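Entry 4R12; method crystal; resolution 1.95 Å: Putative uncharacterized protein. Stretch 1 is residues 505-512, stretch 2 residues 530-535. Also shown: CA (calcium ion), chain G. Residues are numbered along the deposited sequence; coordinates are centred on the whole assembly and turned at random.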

# COMPACT_ATOMS: atom_id res chain seq x y z
N ILE A 505 -5.27 9.16 5.90
CA ILE A 505 -5.61 8.06 6.81
C ILE A 505 -5.36 8.49 8.27
O ILE A 505 -6.20 8.27 9.14
CB ILE A 505 -4.82 6.77 6.49
CG1 ILE A 505 -5.27 6.18 5.15
CG2 ILE A 505 -5.00 5.74 7.58
CD1 ILE A 505 -4.38 5.01 4.67
N HIS A 506 -4.23 9.13 8.52
CA HIS A 506 -3.92 9.61 9.87
C HIS A 506 -4.98 10.60 10.40
O HIS A 506 -5.52 10.43 11.48
CB HIS A 506 -2.53 10.27 9.88
CG HIS A 506 -2.16 10.90 11.18
ND1 HIS A 506 -1.47 12.09 11.26
CD2 HIS A 506 -2.35 10.49 12.46
CE1 HIS A 506 -1.27 12.40 12.53
NE2 HIS A 506 -1.79 11.45 13.28
N ARG A 507 -5.26 11.64 9.63
CA ARG A 507 -6.18 12.68 10.11
C ARG A 507 -7.61 12.16 10.23
O ARG A 507 -8.36 12.56 11.14
CB ARG A 507 -6.14 13.89 9.19
CG ARG A 507 -4.78 14.57 9.04
CD ARG A 507 -4.56 15.69 10.04
NE ARG A 507 -5.55 16.76 9.93
CZ ARG A 507 -5.64 17.77 10.79
NH1 ARG A 507 -4.80 17.83 11.82
NH2 ARG A 507 -6.57 18.72 10.63
N LEU A 508 -8.00 11.25 9.34
CA LEU A 508 -9.33 10.66 9.40
C LEU A 508 -9.47 9.72 10.61
O LEU A 508 -10.44 9.82 11.36
CB LEU A 508 -9.64 9.92 8.09
CG LEU A 508 -11.00 9.22 8.02
CD1 LEU A 508 -12.15 10.25 8.14
CD2 LEU A 508 -11.12 8.40 6.72
N LEU A 509 -8.50 8.84 10.81
CA LEU A 509 -8.51 7.91 11.95
C LEU A 509 -8.48 8.68 13.27
O LEU A 509 -9.22 8.35 14.20
CB LEU A 509 -7.31 6.95 11.88
CG LEU A 509 -7.16 5.90 13.00
CD1 LEU A 509 -8.40 5.03 13.08
CD2 LEU A 509 -5.93 5.03 12.77
N TYR A 510 -7.61 9.68 13.34
CA TYR A 510 -7.52 10.54 14.52
C TYR A 510 -8.89 11.15 14.84
O TYR A 510 -9.34 11.12 15.98
CB TYR A 510 -6.48 11.65 14.28
CG TYR A 510 -6.12 12.47 15.50
CD1 TYR A 510 -6.96 13.49 15.96
CD2 TYR A 510 -4.94 12.23 16.21
CE1 TYR A 510 -6.63 14.24 17.08
CE2 TYR A 510 -4.60 12.98 17.33
CZ TYR A 510 -5.45 13.98 17.76
OH TYR A 510 -5.12 14.72 18.88
N SER A 511 -9.55 11.68 13.82
CA SER A 511 -10.84 12.33 14.01
C SER A 511 -11.94 11.35 14.45
O SER A 511 -12.71 11.65 15.36
CB SER A 511 -11.27 13.04 12.72
OG SER A 511 -12.55 13.61 12.88
N ILE A 512 -12.02 10.18 13.80
CA ILE A 512 -13.11 9.25 14.09
C ILE A 512 -13.03 8.73 15.52
O ILE A 512 -14.04 8.45 16.16
CB ILE A 512 -13.09 8.05 13.13
CG1 ILE A 512 -13.53 8.47 11.74
CG2 ILE A 512 -14.01 6.94 13.62
CD1 ILE A 512 -13.21 7.33 10.74
N SER A 530 -1.13 18.99 23.27
CA SER A 530 -1.42 17.55 23.26
C SER A 530 -2.65 17.21 22.41
O SER A 530 -3.45 16.35 22.76
CB SER A 530 -1.62 17.04 24.69
OG SER A 530 -0.63 17.55 25.56
N SER A 531 -2.79 17.92 21.30
CA SER A 531 -3.93 17.69 20.42
C SER A 531 -3.63 18.26 19.05
O SER A 531 -2.55 18.83 18.82
CB SER A 531 -5.20 18.31 21.02
OG SER A 531 -4.96 19.61 21.55
N LEU A 532 -4.55 18.07 18.11
CA LEU A 532 -4.36 18.54 16.74
C LEU A 532 -5.44 19.54 16.39
O LEU A 532 -6.52 19.53 16.97
CB LEU A 532 -4.39 17.37 15.75
CG LEU A 532 -3.31 16.29 15.93
CD1 LEU A 532 -3.44 15.23 14.82
CD2 LEU A 532 -1.91 16.91 15.95
N CYS A 533 -5.14 20.41 15.44
CA CYS A 533 -6.11 21.41 15.02
C CYS A 533 -6.93 20.96 13.81
O CYS A 533 -6.40 20.59 12.76
CB CYS A 533 -5.40 22.73 14.71
SG CYS A 533 -6.57 24.04 14.32
N TYR A 534 -8.25 20.98 13.98
CA TYR A 534 -9.19 20.73 12.90
C TYR A 534 -10.14 21.91 12.78
O TYR A 534 -11.07 22.03 13.58
CB TYR A 534 -10.01 19.46 13.14
CG TYR A 534 -9.27 18.16 13.03
CD1 TYR A 534 -8.39 17.74 14.02
CD2 TYR A 534 -9.47 17.32 11.94
CE1 TYR A 534 -7.73 16.52 13.93
CE2 TYR A 534 -8.82 16.11 11.83
CZ TYR A 534 -7.96 15.71 12.83
OH TYR A 534 -7.31 14.51 12.71
N SER A 535 -9.90 22.79 11.81
CA SER A 535 -10.85 23.87 11.50
C SER A 535 -11.25 24.68 12.74
O SER A 535 -12.45 24.88 12.99
CB SER A 535 -12.11 23.31 10.84
OG SER A 535 -11.80 22.61 9.65
CA CA G . -0.42 20.13 19.00
O HOH W 1 -4.83 14.03 22.15
O HOH W 2 0.26 17.98 20.07
O HOH W 3 1.37 21.42 20.24
O HOH W 4 0.97 19.25 17.35

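Arg507 and Tyr534 are joined twice, once through a side chain and once through the backbone. The guanidinium lies flat on the phenol ring, planes at 9° and Arg507 CZ 3.8 Å from the ring centroid, 14° off the normal, which is cation-pi geometry. The same tyrosine reaches past it to the helix, where Tyr534 OH donates to Arg507 O at 2.7 Å; that carbonyl also accepts Ser511 N, at 3.1 Å, in the helical pattern.

Arginine suits this place because its planar cation offers a face and an edge at once. While the face covers the ring, the edge meets the strand backbone: Arg507 NH2 donates to Cys533 O at 2.8 Å with an N-H...O angle of 164°, and the bond from Arg507 NH1 to the same Cys533 O, 3.3 Å at 135°, is weak.

Helix and strand cross at 90°, their axes 10.9 Å apart at closest approach, and long side chains span the gap. Leu532 and Tyr534 both point toward the helix, whereas Cys533 between them points away, as usual along a strand. Leu532 CD1 sits 3.6 Å from the centroid of the buried Tyr510 ring, 12° off its normal, a CH-pi contact. Tyr510 and Tyr534 are slid apart, centroids 6.0 Å distant, yet Tyr510 CD1 touches Tyr534 CE1 at 3.7 Å. The contact buries 394 Å².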